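Local coordinates for monomethylamine corrinoid protein 1 (Methanosarcina barkeri, PDB 3EZX) that carries a methyl group on its bound corrinoid from the methyltransferase MtmB to MtbA, in methanogenesis from methylamine, at residues K8-I13 with M47-D52; Q16-T21 with M71-E76; K26-A31 with L36-K41; T114-N119 with K209-V214; T157-Q162 with A185-K190. One frame throughout, in Å; residues are numbered along the deposited sequence.

Contact 1 of 5, residues K8-I13 with M47-D52; sequences KLRDAI and MKIVGD
R10 reaches I49 through the carbon part of its chain: chi1 of 167° sends CG away from the backbone N, and a bend at chi3 turns the guanidinium group toward D11. What lies against the neighbouring helix is therefore CD, 3.9 Å from I49 CD1, the two side chains crossing obliquely. R10 NE binds D11 OD1 (3.0 Å) in a salt bridge, meeting the carboxylate from above its plane, 54° out of it, while two weak bonds from NH2 hold the pair further. With an alanine here, D11 would probably be left without this positive charge beside it and I49 CD1 without its aliphatic cover. The helices 3-14 and 35-55 belong to the N-terminal helical bundle of the corrinoid protein, and the axes of 8-13 and 47-52 come within 9.0 Å, crossing at -35°. One turn on from R10, I13 points into the interface. Its CG2 methyl sits over the start of the facing segment, 3.8 Å from M47 N, and also lies 4.2 Å from M47 SD and 4.0 Å from V50 CG2. V50 CG2 in turn packs against I13 O at 3.7 Å, a carbonyl that also takes a hydrogen bond from the hydroxyl of S67 on helix 61-82. M47, bent at chi2 and chi3, has a second role, since its side chain touches the bound 5-hydroxybenzimidazolylcobamide.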
# COMPACT_ATOMS: atom_id res chain seq x y z
N LYS A 8 2.26 8.05 -21.33
CA LYS A 8 3.18 6.96 -21.67
C LYS A 8 3.31 5.97 -20.51
O LYS A 8 3.38 4.76 -20.71
CB LYS A 8 4.56 7.52 -22.02
CG LYS A 8 4.63 8.24 -23.36
CD LYS A 8 6.07 8.56 -23.73
CE LYS A 8 6.15 9.16 -25.12
NZ LYS A 8 7.56 9.38 -25.56
N LEU A 9 3.36 6.51 -19.29
CA LEU A 9 3.46 5.70 -18.10
C LEU A 9 2.14 4.95 -17.94
O LEU A 9 2.12 3.74 -17.69
CB LEU A 9 3.71 6.59 -16.88
CG LEU A 9 5.09 7.25 -16.86
CD1 LEU A 9 5.13 8.37 -15.82
CD2 LEU A 9 6.15 6.20 -16.57
N ARG A 10 1.04 5.67 -18.10
CA ARG A 10 -0.29 5.08 -18.00
C ARG A 10 -0.43 3.93 -19.00
O ARG A 10 -0.87 2.83 -18.64
CB ARG A 10 -1.35 6.14 -18.29
CG ARG A 10 -2.75 5.59 -18.52
CD ARG A 10 -3.61 6.60 -19.26
NE ARG A 10 -3.15 6.81 -20.63
CZ ARG A 10 -3.63 7.75 -21.45
NH1 ARG A 10 -4.59 8.57 -21.03
NH2 ARG A 10 -3.16 7.86 -22.68
N ASP A 11 -0.04 4.18 -20.25
CA ASP A 11 -0.15 3.18 -21.31
C ASP A 11 0.79 1.98 -21.14
O ASP A 11 0.45 0.87 -21.54
CB ASP A 11 0.09 3.81 -22.68
CG ASP A 11 -0.94 4.88 -23.02
OD1 ASP A 11 -2.11 4.73 -22.60
OD2 ASP A 11 -0.59 5.85 -23.73
N ALA A 12 1.96 2.21 -20.56
CA ALA A 12 2.91 1.12 -20.36
C ALA A 12 2.29 0.04 -19.48
O ALA A 12 2.55 -1.15 -19.67
CB ALA A 12 4.18 1.65 -19.72
N ILE A 13 1.46 0.47 -18.53
CA ILE A 13 0.78 -0.46 -17.63
C ILE A 13 -0.38 -1.12 -18.38
O ILE A 13 -0.53 -2.34 -18.38
CB ILE A 13 0.23 0.27 -16.39
CG1 ILE A 13 1.38 0.90 -15.60
CG2 ILE A 13 -0.52 -0.70 -15.50
CD1 ILE A 13 2.38 -0.10 -15.06
N MET A 47 -3.12 1.55 -13.95
CA MET A 47 -3.56 0.37 -13.19
C MET A 47 -5.08 0.36 -13.02
O MET A 47 -5.70 -0.70 -12.99
CB MET A 47 -2.89 0.32 -11.82
CG MET A 47 -2.97 -1.06 -11.13
SD MET A 47 -2.01 -2.34 -11.99
CE MET A 47 -3.26 -3.01 -13.06
N LYS A 48 -5.67 1.55 -12.90
CA LYS A 48 -7.12 1.67 -12.75
C LYS A 48 -7.81 1.22 -14.03
O LYS A 48 -8.76 0.45 -13.99
CB LYS A 48 -7.50 3.11 -12.43
CG LYS A 48 -9.00 3.32 -12.26
CD LYS A 48 -9.34 4.77 -11.98
CE LYS A 48 -10.84 4.96 -11.79
NZ LYS A 48 -11.19 6.39 -11.53
N ILE A 49 -7.33 1.70 -15.17
CA ILE A 49 -7.91 1.33 -16.46
C ILE A 49 -7.81 -0.18 -16.67
O ILE A 49 -8.77 -0.82 -17.12
CB ILE A 49 -7.19 2.04 -17.63
CG1 ILE A 49 -7.48 3.54 -17.58
CG2 ILE A 49 -7.62 1.43 -18.96
CD1 ILE A 49 -6.75 4.36 -18.63
N VAL A 50 -6.66 -0.75 -16.33
CA VAL A 50 -6.42 -2.18 -16.47
C VAL A 50 -7.35 -2.94 -15.53
O VAL A 50 -7.73 -4.08 -15.79
CB VAL A 50 -4.95 -2.55 -16.14
CG1 VAL A 50 -4.76 -4.06 -16.19
CG2 VAL A 50 -4.02 -1.87 -17.14
N GLY A 51 -7.71 -2.29 -14.42
CA GLY A 51 -8.61 -2.91 -13.47
C GLY A 51 -10.01 -2.99 -14.05
O GLY A 51 -10.68 -4.02 -13.95
N ASP A 52 -10.45 -1.90 -14.68
CA ASP A 52 -11.77 -1.84 -15.29
C ASP A 52 -11.86 -2.83 -16.45
O ASP A 52 -12.81 -3.61 -16.55
CB ASP A 52 -12.09 -0.43 -15.80
CG ASP A 52 -12.00 0.62 -14.69
OD1 ASP A 52 -12.45 0.34 -13.56
OD2 ASP A 52 -11.50 1.74 -14.96

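Contact 2 of 5, residues Q16-T21 with M71-E76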
# COMPACT_ATOMS: atom_id res chain seq x y z
N GLN A 16 0.75 -3.87 -20.81
CA GLN A 16 1.69 -4.85 -20.26
C GLN A 16 3.12 -4.71 -20.76
O GLN A 16 3.75 -5.70 -21.13
CB GLN A 16 1.20 -6.27 -20.54
CG GLN A 16 -0.14 -6.63 -19.92
CD GLN A 16 -1.29 -5.89 -20.55
OE1 GLN A 16 -1.50 -5.96 -21.76
NE2 GLN A 16 -2.06 -5.17 -19.74
N ASN A 17 3.64 -3.48 -20.76
CA ASN A 17 5.01 -3.25 -21.20
C ASN A 17 5.94 -3.30 -19.98
O ASN A 17 6.41 -2.26 -19.51
CB ASN A 17 5.12 -1.89 -21.90
CG ASN A 17 6.49 -1.67 -22.52
OD1 ASN A 17 7.40 -2.47 -22.35
ND2 ASN A 17 6.63 -0.56 -23.24
N VAL A 18 6.20 -4.51 -19.50
CA VAL A 18 7.04 -4.71 -18.32
C VAL A 18 8.45 -4.14 -18.45
O VAL A 18 8.91 -3.42 -17.57
CB VAL A 18 7.17 -6.21 -18.00
CG1 VAL A 18 7.86 -6.39 -16.67
CG2 VAL A 18 5.81 -6.87 -18.00
N ALA A 19 9.13 -4.47 -19.54
CA ALA A 19 10.48 -3.98 -19.76
C ALA A 19 10.56 -2.45 -19.86
O ALA A 19 11.49 -1.84 -19.33
CB ALA A 19 11.05 -4.60 -21.02
N GLY A 20 9.58 -1.85 -20.52
CA GLY A 20 9.59 -0.41 -20.71
C GLY A 20 9.25 0.48 -19.53
O GLY A 20 9.90 1.52 -19.34
N THR A 21 8.25 0.11 -18.75
CA THR A 21 7.84 0.91 -17.61
C THR A 21 8.99 1.51 -16.80
O THR A 21 8.95 2.68 -16.42
CB THR A 21 6.94 0.09 -16.67
OG1 THR A 21 5.76 -0.29 -17.38
CG2 THR A 21 6.55 0.91 -15.46
N MET A 71 4.33 -2.69 -12.89
CA MET A 71 4.34 -1.69 -11.84
C MET A 71 5.34 -2.00 -10.73
O MET A 71 5.87 -1.09 -10.11
CB MET A 71 2.95 -1.48 -11.24
CG MET A 71 2.82 -0.09 -10.62
SD MET A 71 1.32 0.26 -9.75
CE MET A 71 0.33 0.78 -11.09
N SER A 72 5.59 -3.28 -10.48
CA SER A 72 6.55 -3.65 -9.45
C SER A 72 7.95 -3.21 -9.90
O SER A 72 8.75 -2.75 -9.10
CB SER A 72 6.52 -5.16 -9.22
OG SER A 72 5.21 -5.57 -8.90
N ASN A 73 8.23 -3.37 -11.18
CA ASN A 73 9.52 -2.97 -11.72
C ASN A 73 9.64 -1.45 -11.65
O ASN A 73 10.73 -0.92 -11.44
CB ASN A 73 9.67 -3.45 -13.17
CG ASN A 73 10.03 -4.93 -13.26
OD1 ASN A 73 10.21 -5.46 -14.36
ND2 ASN A 73 10.14 -5.59 -12.12
N ALA A 74 8.53 -0.76 -11.84
CA ALA A 74 8.52 0.70 -11.79
C ALA A 74 8.83 1.16 -10.38
O ALA A 74 9.53 2.16 -10.17
CB ALA A 74 7.16 1.22 -12.22
N MET A 75 8.32 0.42 -9.40
CA MET A 75 8.52 0.74 -7.99
C MET A 75 9.96 0.57 -7.55
O MET A 75 10.41 1.25 -6.63
CB MET A 75 7.59 -0.12 -7.14
CG MET A 75 6.12 0.26 -7.27
SD MET A 75 5.75 1.81 -6.43
CE MET A 75 6.33 2.98 -7.60
N GLU A 76 10.69 -0.33 -8.20
CA GLU A 76 12.09 -0.54 -7.86
C GLU A 76 12.89 0.70 -8.22
O GLU A 76 13.93 0.99 -7.61
CB GLU A 76 12.64 -1.76 -8.61
CG GLU A 76 11.90 -3.05 -8.32
CD GLU A 76 12.60 -4.25 -8.90
OE1 GLU A 76 13.02 -4.19 -10.08
OE2 GLU A 76 12.73 -5.27 -8.19
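The capped start of helix 20-30 brings T21 and V18 against helix 61-82 in the N-terminal helical bundle. The cap is made by N17, whose OD1 accepts from G20 N at 2.9 Å, the donor standing above the amide carbonyl plane. A second grip is on the backbone: N17 O takes both T21 N, at 3.1 Å, and the hydroxyl T21 OG1, at 3.0 Å, the latter 41° out of the carbonyl plane. Just before this turn, helix 3-14 ends in a Schellman motif with Q16, at positive phi, as its C-prime residue, so one helix stops and the next begins within a few residues. With chi1 at -62°, T21 keeps its hydroxyl beside its own backbone N, for the turn, and sends CG2 outward to meet A74 CB at 3.3 Å, methyl against methyl. The same residue thus holds the turn with one branch and packs with the other. If an alanine stood in place of T21, N17 O would lose its hydroxyl donor and A74 CB its methyl partner, which is likely to leave the turn less firmly held and a gap beside A74. V18 adds a flanking contact, its CG1 meeting the end of the N73 side chain. Around this patch, T21 also packs on A12 and I13 of helix 3-14 and on A70 of helix 61-82, while A74 rests on L43 of helix 35-55 and C25 of helix 20-30.

Contact 3 of 5, residues K26-A31 with L36-K41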
# COMPACT_ATOMS: atom_id res chain seq x y z
N LYS A 26 12.39 6.48 -15.38
CA LYS A 26 13.66 7.18 -15.33
C LYS A 26 13.58 8.42 -16.20
O LYS A 26 14.08 9.48 -15.82
CB LYS A 26 14.79 6.27 -15.82
CG LYS A 26 15.07 5.08 -14.92
CD LYS A 26 16.16 4.19 -15.50
CE LYS A 26 16.40 2.98 -14.62
NZ LYS A 26 17.44 2.07 -15.18
N GLU A 27 12.93 8.29 -17.36
CA GLU A 27 12.78 9.41 -18.28
C GLU A 27 12.04 10.56 -17.62
O GLU A 27 12.46 11.71 -17.67
CB GLU A 27 12.01 8.99 -19.53
CG GLU A 27 11.81 10.12 -20.54
CD GLU A 27 10.92 9.73 -21.70
OE1 GLU A 27 11.16 8.67 -22.32
OE2 GLU A 27 9.97 10.49 -22.00
N ALA A 28 10.91 10.23 -16.99
CA ALA A 28 10.10 11.22 -16.33
C ALA A 28 10.86 11.78 -15.15
O ALA A 28 10.89 12.99 -14.92
CB ALA A 28 8.79 10.60 -15.87
N LEU A 29 11.48 10.88 -14.39
CA LEU A 29 12.24 11.24 -13.20
C LEU A 29 13.35 12.24 -13.57
O LEU A 29 13.50 13.28 -12.94
CB LEU A 29 12.85 9.98 -12.60
CG LEU A 29 13.20 9.92 -11.12
CD1 LEU A 29 11.95 10.07 -10.25
CD2 LEU A 29 13.87 8.58 -10.84
N ALA A 30 14.11 11.91 -14.61
CA ALA A 30 15.19 12.76 -15.08
C ALA A 30 14.66 14.09 -15.62
O ALA A 30 15.42 15.03 -15.81
CB ALA A 30 15.99 12.04 -16.16
N ALA A 31 13.36 14.14 -15.88
CA ALA A 31 12.73 15.36 -16.40
C ALA A 31 12.25 16.21 -15.24
O ALA A 31 11.38 17.07 -15.40
CB ALA A 31 11.56 15.00 -17.31
N LEU A 36 6.22 10.55 -6.90
CA LEU A 36 4.83 10.33 -6.50
C LEU A 36 3.84 10.76 -7.59
O LEU A 36 2.76 10.18 -7.71
CB LEU A 36 4.55 11.06 -5.20
CG LEU A 36 3.49 10.47 -4.26
CD1 LEU A 36 3.79 9.00 -3.96
CD2 LEU A 36 3.50 11.28 -2.98
N ASP A 37 4.20 11.76 -8.39
CA ASP A 37 3.32 12.21 -9.47
C ASP A 37 3.35 11.18 -10.58
O ASP A 37 2.36 10.96 -11.27
CB ASP A 37 3.77 13.57 -9.99
CG ASP A 37 3.39 14.70 -9.06
OD1 ASP A 37 3.76 14.63 -7.87
OD2 ASP A 37 2.71 15.65 -9.51
N ILE A 38 4.51 10.54 -10.76
CA ILE A 38 4.68 9.50 -11.76
C ILE A 38 3.72 8.37 -11.43
O ILE A 38 3.13 7.76 -12.32
CB ILE A 38 6.13 8.95 -11.74
CG1 ILE A 38 7.11 10.04 -12.18
CG2 ILE A 38 6.23 7.73 -12.63
CD1 ILE A 38 8.56 9.61 -12.13
N ILE A 39 3.57 8.09 -10.14
CA ILE A 39 2.67 7.04 -9.68
C ILE A 39 1.20 7.44 -9.79
O ILE A 39 0.43 6.83 -10.54
CB ILE A 39 2.95 6.66 -8.20
CG1 ILE A 39 4.35 6.06 -8.08
CG2 ILE A 39 1.90 5.67 -7.69
CD1 ILE A 39 4.73 5.72 -6.66
N THR A 40 0.81 8.47 -9.05
CA THR A 40 -0.58 8.91 -9.04
C THR A 40 -1.13 9.47 -10.35
O THR A 40 -2.32 9.32 -10.64
CB THR A 40 -0.82 9.96 -7.93
OG1 THR A 40 -0.22 11.20 -8.28
CG2 THR A 40 -0.22 9.46 -6.61
N LYS A 41 -0.29 10.12 -11.16
CA LYS A 41 -0.78 10.67 -12.42
C LYS A 41 -0.46 9.82 -13.65
O LYS A 41 -0.93 10.11 -14.75
CB LYS A 41 -0.24 12.09 -12.62
CG LYS A 41 -0.91 13.12 -11.72
CD LYS A 41 -0.30 14.50 -11.89
CE LYS A 41 -0.94 15.50 -10.93
NZ LYS A 41 -0.27 16.83 -10.97
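I38 points its extended side chain end-on at helix 20-30 and meets two residues there, A28 and L29. With CG1 opposite the carbonyl carbon and chi2 at 177°, the chain stretches straight out from its helix and carries CD1 across to helix 20-30. CD1 lies 3.9 Å from A28 CB, a small side chain, consistent with CD1 also lying near the backbone N of L29, and I38 CG1 follows at 4.1 Å from the same A28 CB. L29 comes in crosswise: its side chain stands at about a right angle to that of I38, with L29 CD1 3.9 Å from I38 CD1. The contact is wholly apolar across the two segments, and its polar bonds stay within the segment L36-K41. There L36 O accepts T40 N at 2.9 Å and T40 OG1 at 3.2 Å, from opposite faces of the carbonyl plane, next to the wider pi-type turn at 39-41. D37 OD2 and K41 NZ form a salt bridge of 3.5 Å along the surface of that helix. The contact joins two helices that follow each other in the chain through a short linker. A28 and I38 also pack on I5 and L9 of helix 3-14, respectively, L29 touches E81 of helix 61-82, and L36 and I39 reach, respectively, M115 and L111 on helix 107-118 of the corrinoid-binding domain.

Contact 4 of 5, residues T114-N119 with K209-V214; sequences TMLGAN and KVALEV
E213 N bonds K209 O at 2.9 Å, holding the turn of helix from which A211 meets L116 and L212 meets N119. L116 reaches over with CD2 to A211 CB, 3.3 Å away, a leucine methyl set against the small methyl of an alanine. Its chi1 of -75° puts CG beside the backbone N; chi2 of -180° sends CD1 straight on, so the other branch, CD2, is the one turned to A211. In the Rossmann-like corrinoid-binding domain, helices 107-118 and 204-213 are thereby packed side by side on the parallel sheet: L116 rests on V150 and A211 on L148, both of strand 147-152, and F121 is touched by L116 and L212 alike. G117, at a phi of 98°, follows L116, and a side chain there would jam against the preceding carbonyl O. As helix 107-118 runs out, N119 faces the second helix. Its backbone O lies 3.9 Å from L212 CD1, and the same methyl stands 4.4 Å from N119 CB. L212 leaves its backbone to the flank, and it is the CD1 branch that is brought in.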
# COMPACT_ATOMS: atom_id res chain seq x y z
N THR A 114 6.59 2.40 2.29
CA THR A 114 7.69 3.26 1.90
C THR A 114 7.41 4.67 2.37
O THR A 114 8.27 5.31 2.95
CB THR A 114 7.90 3.27 0.37
OG1 THR A 114 8.33 1.98 -0.08
CG2 THR A 114 8.95 4.30 -0.00
N MET A 115 6.19 5.15 2.14
CA MET A 115 5.86 6.49 2.57
C MET A 115 6.03 6.59 4.07
O MET A 115 6.74 7.47 4.56
CB MET A 115 4.45 6.85 2.13
CG MET A 115 4.34 6.90 0.62
SD MET A 115 5.18 8.32 -0.16
CE MET A 115 6.97 8.05 0.18
N LEU A 116 5.38 5.69 4.80
CA LEU A 116 5.57 5.67 6.24
C LEU A 116 7.05 5.39 6.32
O LEU A 116 7.58 4.62 5.52
CB LEU A 116 4.79 4.52 6.87
CG LEU A 116 3.29 4.74 6.95
CD1 LEU A 116 2.64 3.54 7.60
CD2 LEU A 116 3.01 6.00 7.75
N GLY A 117 7.74 6.01 7.27
CA GLY A 117 9.17 5.79 7.36
C GLY A 117 9.84 6.95 6.66
O GLY A 117 10.77 7.55 7.20
N ALA A 118 9.37 7.26 5.46
CA ALA A 118 9.91 8.39 4.72
C ALA A 118 9.32 9.62 5.41
O ALA A 118 9.80 10.74 5.22
CB ALA A 118 9.46 8.33 3.27
N ASN A 119 8.28 9.38 6.20
CA ASN A 119 7.62 10.43 6.95
C ASN A 119 7.82 10.26 8.45
O ASN A 119 6.89 10.43 9.24
CB ASN A 119 6.13 10.47 6.62
CG ASN A 119 5.85 11.17 5.32
OD1 ASN A 119 6.22 12.33 5.14
ND2 ASN A 119 5.20 10.48 4.39
N LYS A 209 -0.22 11.06 5.92
CA LYS A 209 -0.84 12.12 6.70
C LYS A 209 -1.66 11.52 7.84
O LYS A 209 -1.44 11.85 9.01
CB LYS A 209 -1.75 12.99 5.84
CG LYS A 209 -1.02 14.02 4.99
CD LYS A 209 -2.01 14.96 4.31
CE LYS A 209 -1.30 16.04 3.51
NZ LYS A 209 -2.27 16.97 2.86
N VAL A 210 -2.60 10.64 7.50
CA VAL A 210 -3.44 10.02 8.51
C VAL A 210 -2.60 9.34 9.58
O VAL A 210 -2.90 9.44 10.77
CB VAL A 210 -4.39 8.98 7.90
CG1 VAL A 210 -5.11 8.21 9.00
CG2 VAL A 210 -5.40 9.68 6.99
N ALA A 211 -1.54 8.66 9.17
CA ALA A 211 -0.66 7.98 10.11
C ALA A 211 -0.16 8.97 11.16
O ALA A 211 -0.18 8.67 12.36
CB ALA A 211 0.52 7.35 9.39
N LEU A 212 0.28 10.14 10.71
CA LEU A 212 0.79 11.17 11.61
C LEU A 212 -0.31 11.72 12.52
O LEU A 212 -0.15 11.73 13.74
CB LEU A 212 1.42 12.31 10.80
CG LEU A 212 2.85 12.10 10.26
CD1 LEU A 212 3.04 10.69 9.74
CD2 LEU A 212 3.11 13.12 9.16
N GLU A 213 -1.41 12.17 11.93
CA GLU A 213 -2.52 12.73 12.69
C GLU A 213 -2.98 11.78 13.80
O GLU A 213 -3.21 12.21 14.94
CB GLU A 213 -3.71 13.03 11.78
CG GLU A 213 -3.49 14.17 10.81
CD GLU A 213 -4.63 14.33 9.82
OE1 GLU A 213 -5.79 14.50 10.26
OE2 GLU A 213 -4.37 14.29 8.60
N VAL A 214 -3.10 10.50 13.48
CA VAL A 214 -3.54 9.53 14.47
C VAL A 214 -2.47 9.40 15.56
O VAL A 214 -2.53 8.51 16.41
CB VAL A 214 -3.78 8.16 13.83
CG1 VAL A 214 -4.34 7.19 14.85
CG2 VAL A 214 -4.76 8.29 12.66

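Contact 5 of 5, residues T157-Q162 with A185-K190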
# COMPACT_ATOMS: atom_id res chain seq x y z
N THR A 157 -12.42 -11.46 0.64
CA THR A 157 -12.21 -12.68 1.40
C THR A 157 -11.11 -12.53 2.45
O THR A 157 -11.22 -13.04 3.56
CB THR A 157 -11.85 -13.86 0.47
OG1 THR A 157 -12.78 -13.92 -0.62
CG2 THR A 157 -11.89 -15.18 1.23
N SER A 158 -10.05 -11.81 2.10
CA SER A 158 -8.93 -11.59 3.01
C SER A 158 -9.18 -10.40 3.93
O SER A 158 -8.65 -10.33 5.03
CB SER A 158 -7.64 -11.36 2.22
OG SER A 158 -7.70 -10.16 1.48
N MET A 159 -9.99 -9.46 3.46
CA MET A 159 -10.32 -8.27 4.24
C MET A 159 -11.18 -8.60 5.46
O MET A 159 -11.11 -7.92 6.48
CB MET A 159 -11.07 -7.27 3.37
CG MET A 159 -11.58 -6.05 4.11
SD MET A 159 -12.90 -5.23 3.21
CE MET A 159 -14.32 -6.25 3.72
N LEU A 160 -11.99 -9.65 5.34
CA LEU A 160 -12.86 -10.07 6.43
C LEU A 160 -12.05 -10.49 7.65
O LEU A 160 -12.47 -10.30 8.79
CB LEU A 160 -13.76 -11.22 5.97
CG LEU A 160 -14.63 -10.87 4.76
CD1 LEU A 160 -15.47 -12.07 4.36
CD2 LEU A 160 -15.50 -9.67 5.08
N GLY A 161 -10.88 -11.07 7.39
CA GLY A 161 -10.02 -11.51 8.48
C GLY A 161 -9.48 -10.38 9.34
O GLY A 161 -8.89 -10.63 10.39
N GLN A 162 -9.68 -9.14 8.91
CA GLN A 162 -9.20 -8.00 9.67
C GLN A 162 -10.05 -7.87 10.92
O GLN A 162 -9.60 -7.37 11.94
CB GLN A 162 -9.29 -6.72 8.84
CG GLN A 162 -8.55 -6.81 7.52
CD GLN A 162 -8.61 -5.52 6.72
OE1 GLN A 162 -9.68 -4.93 6.57
NE2 GLN A 162 -7.47 -5.10 6.19
N ALA A 185 -8.83 -1.25 -0.61
CA ALA A 185 -9.81 -0.88 -1.63
C ALA A 185 -11.12 -1.49 -1.17
O ALA A 185 -12.14 -0.81 -1.10
CB ALA A 185 -9.42 -1.43 -3.00
N PRO A 186 -11.12 -2.80 -0.87
CA PRO A 186 -12.38 -3.40 -0.41
C PRO A 186 -12.72 -2.85 0.97
O PRO A 186 -13.80 -3.09 1.50
CB PRO A 186 -12.05 -4.89 -0.38
CG PRO A 186 -11.05 -5.03 -1.48
CD PRO A 186 -10.15 -3.84 -1.24
N VAL A 187 -11.77 -2.12 1.55
CA VAL A 187 -11.94 -1.52 2.87
C VAL A 187 -12.68 -0.19 2.74
O VAL A 187 -12.22 0.73 2.06
CB VAL A 187 -10.58 -1.26 3.55
CG1 VAL A 187 -10.79 -0.56 4.88
CG2 VAL A 187 -9.85 -2.56 3.75
N SER A 188 -13.83 -0.11 3.41
CA SER A 188 -14.66 1.09 3.38
C SER A 188 -14.65 1.79 4.74
O SER A 188 -14.30 1.18 5.75
CB SER A 188 -16.10 0.72 3.01
OG SER A 188 -16.64 -0.19 3.96
N ASP A 189 -15.03 3.06 4.75
CA ASP A 189 -15.08 3.83 5.99
C ASP A 189 -16.12 3.22 6.92
O ASP A 189 -16.14 3.49 8.12
CB ASP A 189 -15.40 5.29 5.70
CG ASP A 189 -14.15 6.12 5.48
OD1 ASP A 189 -13.07 5.52 5.32
OD2 ASP A 189 -14.24 7.37 5.47
N LYS A 190 -16.97 2.37 6.35
CA LYS A 190 -18.01 1.68 7.10
C LYS A 190 -17.38 0.52 7.87
O LYS A 190 -17.48 0.43 9.09
CB LYS A 190 -19.07 1.11 6.14
CG LYS A 190 -19.63 2.11 5.14
CD LYS A 190 -20.81 1.49 4.39
CE LYS A 190 -21.32 2.41 3.28
NZ LYS A 190 -20.36 2.51 2.15
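Largely apolar packing between two connections of the corrinoid-binding domain joins M159 and Q162, where helix 156-159 gives way to helix 161-171, to P186 and V187 in the loop between strand 179-183 and helix 189-195. M159 does most of the touching. Its CG, set beside the carbonyl carbon by a chi1 of 175°, carries the chain outward, and M159 CG lies 3.9 Å from V187 CG2. Further out, the sulfur end of the chain lies by P186, though its exact place is doubtful. V187 is touched on CG2 by two residues, for Q162 OE1 also comes within 3.7 Å of V187 CG2. Q162 is extended beyond CG, which lets its amide reach the valine. The oxygen of that amide has its polar partner elsewhere, accepting a hydrogen bond from W191 NE1 of helix 189-195. W191 also packs on M159, so it touches both residues that meet V187. The loop then passes into its helix at S188, which occupies the N-cap position and whose OG accepts from W191 N. In the segment T157-Q162, S158 OG is hydrogen-bonded to D103 OD2, close in sequence to H105, the probable axial ligand of cobalt. A185 lines the corrinoid pocket just past the C-terminal end of strand 179-183, and D103 and H105 fit the Asp-X-His motif of Rossmann-like B12-binding domains.

From the N terminus, the first helix is closed onto helix 35-55 by contact 1, and contact 2 starts inside that loop and ends beyond it, on helix 61-82, so the two cross. Contact 3, between successive helices, is nested within both. These three touch one another and tie the four helices of the N-terminal bundle together, with M47 at the corrinoid. After the bundle the chain enters the Rossmann-like domain, where contact 4 closes a long loop from helix 107-118 to the last helix and contact 5 nests inside it. L36 of contact 3 packs on M115 of contact 4, joining bundle to domain; contact 5 stands apart, its nearest atoms about 9 Å from contact 4.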